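PDB 4HKT: inositol 2-dehydrogenase from Sinorhizobium meliloti, which oxidises myo-inositol to scyllo-inosose (2-keto-myo-inositol) with NAD(+) as hydride acceptor, the first step in breaking inositol down to acetyl-CoA. Local coordinates for residues B[17-22]-B[46-51]; B[75-80]-B[104-109]. One frame throughout, in Å; residues are numbered along the deposited sequence.

Contact 1 (B[17-22]-B[46-51]); sequences VHAKAV and GAYGCE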
ATOM      1  N   VAL B  17     -30.390  -4.194  -8.334  1.00 40.97           N
ATOM      2  CA  VAL B  17     -29.038  -4.630  -8.625  1.00 39.51           C
ATOM      3  C   VAL B  17     -29.066  -5.815  -9.591  1.00 42.05           C
ATOM      4  O   VAL B  17     -28.252  -5.893 -10.524  1.00 37.44           O
ATOM      5  CB  VAL B  17     -28.304  -5.007  -7.323  1.00 41.77           C
ATOM      6  CG1 VAL B  17     -27.090  -5.846  -7.611  1.00 42.71           C
ATOM      7  CG2 VAL B  17     -27.922  -3.755  -6.529  1.00 43.91           C
ATOM      8  N   HIS B  18     -29.996  -6.744  -9.365  1.00 37.99           N
ATOM      9  CA  HIS B  18     -30.184  -7.872 -10.288  1.00 37.58           C
ATOM     10  C   HIS B  18     -30.773  -7.479 -11.638  1.00 35.08           C
ATOM     11  O   HIS B  18     -30.413  -8.037 -12.650  1.00 35.49           O
ATOM     12  CB  HIS B  18     -31.026  -8.962  -9.639  1.00 37.07           C
ATOM     13  CG  HIS B  18     -30.315  -9.653  -8.532  1.00 35.89           C
ATOM     14  ND1 HIS B  18     -29.206 -10.438  -8.750  1.00 36.81           N
ATOM     15  CD2 HIS B  18     -30.507  -9.626  -7.195  1.00 35.89           C
ATOM     16  CE1 HIS B  18     -28.771 -10.905  -7.594  1.00 37.96           C
ATOM     17  NE2 HIS B  18     -29.538 -10.417  -6.634  1.00 37.24           N
ATOM     18  N   ALA B  19     -31.685  -6.524 -11.638  1.00 38.61           N
ATOM     19  CA  ALA B  19     -32.190  -5.965 -12.873  1.00 40.36           C
ATOM     20  C   ALA B  19     -31.013  -5.502 -13.738  1.00 42.00           C
ATOM     21  O   ALA B  19     -30.910  -5.856 -14.933  1.00 37.47           O
ATOM     22  CB  ALA B  19     -33.121  -4.794 -12.567  1.00 40.30           C
ATOM     23  N   LYS B  20     -30.118  -4.724 -13.123  1.00 43.62           N
ATOM     24  CA  LYS B  20     -28.922  -4.223 -13.812  1.00 42.12           C
ATOM     25  C   LYS B  20     -28.063  -5.363 -14.332  1.00 41.20           C
ATOM     26  O   LYS B  20     -27.574  -5.304 -15.461  1.00 35.80           O
ATOM     27  CB  LYS B  20     -28.076  -3.331 -12.891  1.00 46.31           C
ATOM     28  CG  LYS B  20     -26.752  -2.892 -13.517  1.00 49.11           C
ATOM     29  CD  LYS B  20     -26.060  -1.773 -12.750  1.00 54.30           C
ATOM     30  CE  LYS B  20     -25.049  -1.077 -13.667  1.00 59.56           C
ATOM     31  NZ  LYS B  20     -24.123  -0.146 -12.966  1.00 59.90           N
ATOM     32  N   ALA B  21     -27.850  -6.391 -13.513  1.00 37.93           N
ATOM     33  CA  ALA B  21     -26.951  -7.480 -13.922  1.00 38.66           C
ATOM     34  C   ALA B  21     -27.578  -8.334 -15.025  1.00 36.48           C
ATOM     35  O   ALA B  21     -26.886  -8.801 -15.917  1.00 34.93           O
ATOM     36  CB  ALA B  21     -26.565  -8.344 -12.735  1.00 39.49           C
ATOM     37  N   VAL B  22     -28.891  -8.561 -14.942  1.00 39.27           N
ATOM     38  CA  VAL B  22     -29.588  -9.347 -15.963  1.00 39.67           C
ATOM     39  C   VAL B  22     -29.559  -8.574 -17.262  1.00 41.68           C
ATOM     40  O   VAL B  22     -29.226  -9.128 -18.314  1.00 42.57           O
ATOM     41  CB  VAL B  22     -31.050  -9.615 -15.586  1.00 40.03           C
ATOM     42  CG1 VAL B  22     -31.848 -10.080 -16.797  1.00 37.53           C
ATOM     43  CG2 VAL B  22     -31.117 -10.654 -14.483  1.00 40.69           C
ATOM     44  N   GLY B  46     -40.196   0.764 -16.377  1.00 57.00           N
ATOM     45  CA  GLY B  46     -39.864   2.016 -17.042  1.00 62.93           C
ATOM     46  C   GLY B  46     -38.428   2.019 -17.540  1.00 65.69           C
ATOM     47  O   GLY B  46     -38.179   2.106 -18.744  1.00 66.30           O
ATOM     48  N   ALA B  47     -37.487   1.876 -16.608  1.00 68.22           N
ATOM     49  CA  ALA B  47     -36.047   2.004 -16.906  1.00 63.29           C
ATOM     50  C   ALA B  47     -35.463   0.924 -17.825  1.00 63.00           C
ATOM     51  O   ALA B  47     -34.446   1.170 -18.473  1.00 66.04           O
ATOM     52  CB  ALA B  47     -35.246   2.073 -15.611  1.00 61.69           C
ATOM     53  N   TYR B  48     -36.076  -0.259 -17.878  1.00 60.77           N
ATOM     54  CA  TYR B  48     -35.541  -1.367 -18.697  1.00 58.66           C
ATOM     55  C   TYR B  48     -36.456  -1.791 -19.846  1.00 57.04           C
ATOM     56  O   TYR B  48     -36.082  -2.644 -20.643  1.00 60.20           O
ATOM     57  CB  TYR B  48     -35.205  -2.583 -17.810  1.00 56.18           C
ATOM     58  CG  TYR B  48     -34.071  -2.323 -16.838  1.00 53.81           C
ATOM     59  CD1 TYR B  48     -32.739  -2.488 -17.222  1.00 52.85           C
ATOM     60  CD2 TYR B  48     -34.331  -1.892 -15.542  1.00 53.43           C
ATOM     61  CE1 TYR B  48     -31.706  -2.235 -16.342  1.00 52.30           C
ATOM     62  CE2 TYR B  48     -33.307  -1.639 -14.652  1.00 55.76           C
ATOM     63  CZ  TYR B  48     -32.000  -1.811 -15.053  1.00 54.68           C
ATOM     64  OH  TYR B  48     -31.002  -1.553 -14.153  1.00 52.31           O
ATOM     65  N   GLY B  49     -37.653  -1.217 -19.924  1.00 56.07           N
ATOM     66  CA  GLY B  49     -38.579  -1.529 -21.006  1.00 56.35           C
ATOM     67  C   GLY B  49     -39.157  -2.935 -20.995  1.00 57.77           C
ATOM     68  O   GLY B  49     -39.478  -3.485 -22.053  1.00 56.55           O
ATOM     69  N   CYS B  50     -39.293  -3.518 -19.802  1.00 57.42           N
ATOM     70  CA  CYS B  50     -39.954  -4.819 -19.635  1.00 56.20           C
ATOM     71  C   CYS B  50     -41.326  -4.577 -19.007  1.00 56.44           C
ATOM     72  O   CYS B  50     -41.639  -3.444 -18.646  1.00 57.86           O
ATOM     73  CB  CYS B  50     -39.113  -5.733 -18.747  1.00 53.04           C
ATOM     74  SG  CYS B  50     -39.063  -5.177 -17.037  1.00 48.99           S
ATOM     75  N   GLU B  51     -42.125  -5.636 -18.862  1.00 53.11           N
ATOM     76  CA  GLU B  51     -43.526  -5.513 -18.443  1.00 51.00           C
ATOM     77  C   GLU B  51     -43.671  -5.610 -16.929  1.00 50.06           C
ATOM     78  O   GLU B  51     -42.877  -6.262 -16.259  1.00 48.98           O
ATOM     79  CB  GLU B  51     -44.366  -6.624 -19.071  1.00 51.20           C
ATOM     80  CG  GLU B  51     -44.133  -6.857 -20.560  1.00 53.38           C
ATOM     81  CD  GLU B  51     -44.842  -8.099 -21.068  1.00 53.84           C
ATOM     82  OE1 GLU B  51     -46.009  -8.314 -20.684  1.00 53.22           O
ATOM     83  OE2 GLU B  51     -44.231  -8.880 -21.830  1.00 54.46           O
TER
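Tyr48 reaches across from the last turn of helix 38-48 and lays its ring against helix 13-24 at Ala19 and Lys20. The ring side carbon CE2 sits 3.8 Å from Ala19 CB, with Tyr48 CZ only slightly farther from the same methyl; the methyl approaches the ring obliquely. Further out, the phenol oxygen comes down on the helix backbone, where Tyr48 OH lies 3.4 Å from Lys20 CA and 3.6 Å from Lys20 CB. Lys20 N is just as near to Tyr48 OH, at 3.4 Å, but the angle is poor and no hydrogen bond forms.

One torsion places the ring: Tyr48 has CG anti to its carbonyl carbon (chi1 -66°), which throws the ring out from its own helix and over to the neighbouring one. Lys20 meets the phenol with its backbone and the base of its side chain, while the extended chain beyond carries the ammonium end away from the phenol.

The two helices lie in the Rossmann-type NAD-binding domain, and Ala19, which also touches Leu8 of strand 4-9, is near a GxGxxG-like turn. Replacing Tyr48 with an alanine would probably open a gap beside the Ala19 methyl and leave the two helices without their bridge here. With no hydrogen bond or salt bridge across it, the contact depends on van der Waals fit between one aromatic side chain and a helix flank.

Contact 2 (B[75-80]-B[104-109]); sequences THADLI and RACLKV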
ATOM      1  N   THR B  75     -41.198 -14.816   2.052  1.00 23.66           N
ATOM      2  CA  THR B  75     -41.767 -15.393   0.830  1.00 23.70           C
ATOM      3  C   THR B  75     -40.843 -16.343   0.062  1.00 22.12           C
ATOM      4  O   THR B  75     -41.288 -17.038  -0.836  1.00 20.81           O
ATOM      5  CB  THR B  75     -42.154 -14.280  -0.144  1.00 25.76           C
ATOM      6  OG1 THR B  75     -40.982 -13.530  -0.511  1.00 26.30           O
ATOM      7  CG2 THR B  75     -43.205 -13.331   0.509  1.00 28.27           C
ATOM      8  N   HIS B  76     -39.568 -16.401   0.445  1.00 20.13           N
ATOM      9  CA  HIS B  76     -38.579 -17.183  -0.301  1.00 20.24           C
ATOM     10  C   HIS B  76     -38.899 -18.644  -0.478  1.00 18.60           C
ATOM     11  O   HIS B  76     -38.911 -19.127  -1.614  1.00 15.23           O
ATOM     12  CB  HIS B  76     -37.178 -16.965   0.283  1.00 20.15           C
ATOM     13  CG  HIS B  76     -36.678 -15.575   0.041  1.00 21.66           C
ATOM     14  ND1 HIS B  76     -35.392 -15.165   0.336  1.00 23.72           N
ATOM     15  CD2 HIS B  76     -37.308 -14.497  -0.491  1.00 21.74           C
ATOM     16  CE1 HIS B  76     -35.256 -13.893   0.007  1.00 23.64           C
ATOM     17  NE2 HIS B  76     -36.406 -13.467  -0.501  1.00 25.04           N
ATOM     18  N   ALA B  77     -39.142 -19.369   0.609  1.00 16.28           N
ATOM     19  CA  ALA B  77     -39.220 -20.822   0.459  1.00 17.39           C
ATOM     20  C   ALA B  77     -40.435 -21.240  -0.394  1.00 19.23           C
ATOM     21  O   ALA B  77     -40.362 -22.160  -1.234  1.00 17.39           O
ATOM     22  CB  ALA B  77     -39.214 -21.521   1.802  1.00 18.02           C
ATOM     23  N   ASP B  78     -41.538 -20.544  -0.177  1.00 20.24           N
ATOM     24  CA  ASP B  78     -42.770 -20.830  -0.903  1.00 21.27           C
ATOM     25  C   ASP B  78     -42.585 -20.499  -2.384  1.00 19.87           C
ATOM     26  O   ASP B  78     -43.026 -21.232  -3.251  1.00 19.63           O
ATOM     27  CB  ASP B  78     -43.915 -19.984  -0.326  1.00 24.22           C
ATOM     28  CG  ASP B  78     -44.440 -20.516   0.992  1.00 25.94           C
ATOM     29  OD1 ASP B  78     -44.085 -21.638   1.385  1.00 29.12           O
ATOM     30  OD2 ASP B  78     -45.217 -19.798   1.658  1.00 32.73           O
ATOM     31  N   LEU B  79     -41.934 -19.391  -2.664  1.00 19.38           N
ATOM     32  CA  LEU B  79     -41.718 -18.998  -4.049  1.00 19.35           C
ATOM     33  C   LEU B  79     -40.777 -19.950  -4.766  1.00 19.66           C
ATOM     34  O   LEU B  79     -41.030 -20.316  -5.928  1.00 20.43           O
ATOM     35  CB  LEU B  79     -41.235 -17.569  -4.143  1.00 19.94           C
ATOM     36  CG  LEU B  79     -42.334 -16.540  -3.938  1.00 20.43           C
ATOM     37  CD1 LEU B  79     -41.708 -15.168  -3.842  1.00 21.65           C
ATOM     38  CD2 LEU B  79     -43.384 -16.576  -5.056  1.00 22.28           C
ATOM     39  N   ILE B  80     -39.735 -20.421  -4.075  1.00 19.36           N
ATOM     40  CA  ILE B  80     -38.848 -21.435  -4.647  1.00 19.10           C
ATOM     41  C   ILE B  80     -39.657 -22.688  -4.987  1.00 19.72           C
ATOM     42  O   ILE B  80     -39.555 -23.220  -6.092  1.00 19.90           O
ATOM     43  CB  ILE B  80     -37.669 -21.804  -3.701  1.00 18.82           C
ATOM     44  CG1 ILE B  80     -36.735 -20.615  -3.521  1.00 18.59           C
ATOM     45  CG2 ILE B  80     -36.918 -22.995  -4.261  1.00 19.81           C
ATOM     46  CD1 ILE B  80     -35.825 -20.717  -2.295  1.00 17.89           C
ATOM     47  N   ARG B 104     -35.051 -27.387   4.530  1.00 17.53           N
ATOM     48  CA  ARG B 104     -35.012 -28.809   4.179  1.00 17.64           C
ATOM     49  C   ARG B 104     -36.204 -29.290   3.376  1.00 18.37           C
ATOM     50  O   ARG B 104     -36.042 -30.020   2.396  1.00 18.77           O
ATOM     51  CB  ARG B 104     -34.831 -29.679   5.447  1.00 20.86           C
ATOM     52  CG  ARG B 104     -33.379 -29.752   5.940  1.00 22.57           C
ATOM     53  CD  ARG B 104     -33.209 -30.808   7.034  1.00 26.88           C
ATOM     54  NE  ARG B 104     -33.844 -30.329   8.259  1.00 30.43           N
ATOM     55  CZ  ARG B 104     -33.236 -29.620   9.217  1.00 33.67           C
ATOM     56  NH1 ARG B 104     -31.922 -29.326   9.156  1.00 32.97           N
ATOM     57  NH2 ARG B 104     -33.946 -29.239  10.276  1.00 35.55           N
ATOM     58  N   ALA B 105     -37.394 -28.857   3.768  1.00 18.11           N
ATOM     59  CA  ALA B 105     -38.608 -29.186   3.044  1.00 19.47           C
ATOM     60  C   ALA B 105     -38.571 -28.600   1.638  1.00 18.26           C
ATOM     61  O   ALA B 105     -38.957 -29.246   0.685  1.00 19.18           O
ATOM     62  CB  ALA B 105     -39.834 -28.655   3.796  1.00 20.25           C
ATOM     63  N   CYS B 106     -38.116 -27.365   1.530  1.00 18.55           N
ATOM     64  CA  CYS B 106     -37.982 -26.683   0.262  1.00 18.77           C
ATOM     65  C   CYS B 106     -37.000 -27.401  -0.711  1.00 19.49           C
ATOM     66  O   CYS B 106     -37.338 -27.692  -1.848  1.00 17.62           O
ATOM     67  CB  CYS B 106     -37.552 -25.254   0.560  1.00 20.08           C
ATOM     68  SG  CYS B 106     -37.226 -24.223  -0.850  1.00 20.42           S
ATOM     69  N   LEU B 107     -35.807 -27.715  -0.218  1.00 19.50           N
ATOM     70  CA  LEU B 107     -34.808 -28.449  -0.992  1.00 18.80           C
ATOM     71  C   LEU B 107     -35.294 -29.832  -1.451  1.00 20.26           C
ATOM     72  O   LEU B 107     -34.927 -30.278  -2.514  1.00 18.81           O
ATOM     73  CB  LEU B 107     -33.510 -28.582  -0.186  1.00 19.14           C
ATOM     74  CG  LEU B 107     -32.850 -27.242   0.224  1.00 18.47           C
ATOM     75  CD1 LEU B 107     -31.525 -27.471   0.931  1.00 20.28           C
ATOM     76  CD2 LEU B 107     -32.685 -26.282  -0.957  1.00 20.67           C
ATOM     77  N   LYS B 108     -36.146 -30.485  -0.672  1.00 21.28           N
ATOM     78  CA  LYS B 108     -36.736 -31.748  -1.097  1.00 24.13           C
ATOM     79  C   LYS B 108     -37.640 -31.488  -2.336  1.00 23.27           C
ATOM     80  O   LYS B 108     -37.561 -32.214  -3.305  1.00 23.74           O
ATOM     81  CB  LYS B 108     -37.490 -32.411   0.061  1.00 28.68           C
ATOM     82  CG  LYS B 108     -37.817 -33.894  -0.160  1.00 35.06           C
ATOM     83  CD  LYS B 108     -38.872 -34.408   0.818  1.00 38.64           C
ATOM     84  CE  LYS B 108     -39.199 -35.897   0.611  1.00 43.74           C
ATOM     85  NZ  LYS B 108     -39.283 -36.287  -0.832  1.00 42.91           N
ATOM     86  N   VAL B 109     -38.425 -30.417  -2.347  1.00 20.62           N
ATOM     87  CA  VAL B 109     -39.235 -30.114  -3.506  1.00 20.38           C
ATOM     88  C   VAL B 109     -38.323 -29.813  -4.700  1.00 21.74           C
ATOM     89  O   VAL B 109     -38.588 -30.279  -5.826  1.00 23.72           O
ATOM     90  CB  VAL B 109     -40.194 -28.940  -3.252  1.00 20.10           C
ATOM     91  CG1 VAL B 109     -40.910 -28.550  -4.537  1.00 20.24           C
ATOM     92  CG2 VAL B 109     -41.178 -29.268  -2.120  1.00 19.72           C
TER
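Cys106 of helix 100-112 points its thiol at Ile80 of helix 76-85, and the apolar part of this buried contact gathers round that sulfur. Ile80 CG2 is 3.6 Å from Cys106 SG, while Ile80 CB, at 3.8 Å, and the terminal methyl CD1, at 4.0 Å, touch the same atom, so the sulfur rests along the branched side of the isoleucine. Cys106 gets there with SG anti to its backbone N (chi1 177°); in Ile80 the CG2 branch is likewise opposite the backbone N. One turn earlier on helix 76-85, Ala77 faces the same cysteine, its CB 4.3 Å from Cys106 CB. Small side chains at this point let the backbones come close: the CA atoms of Ala77 and Cys106 are 6.0 Å apart.

These are consecutive helices of the Rossmann-type NAD-binding domain, joined through strand 89-93, which lies in the parallel sheet beside strand 66-69. Ile80 also packs on Ile69 of that latter strand, and both Ile80 and Cys106 touch Ile96 in the loop after strand 89-93.

No hydrogen bond or salt bridge crosses the two segments. The carbonyl Ala77 O lies 3.8 Å from Cys106 SG, a touch and not a hydrogen bond. Charge pairing between the same helices is found just beyond, where Asp78 OD1 forms a salt bridge with Arg102 NH2.

Overall arrangement
Starting from the N terminus, the chain runs through strand 4-9 into helix 13-24, forms strand 28-34 and then helix 38-48, where contact 1 closes the first loop. Strand 51-52, helix 55-60 and strand 66-69 come before helix 76-85, and strand 89-93 leads to helix 100-112, where contact 2 closes the second. The loops therefore follow one another in series, neither enclosing nor crossing the other. The centres of contact 1 and contact 2 are about 26 Å apart and their nearest atoms about 9 Å, without touching. Each contact ties together two successive helices of one NAD-binding domain: contact 1 belongs to the half built on strands 4-9 and 28-34, contact 2 to that on strands 66-69 and 89-93.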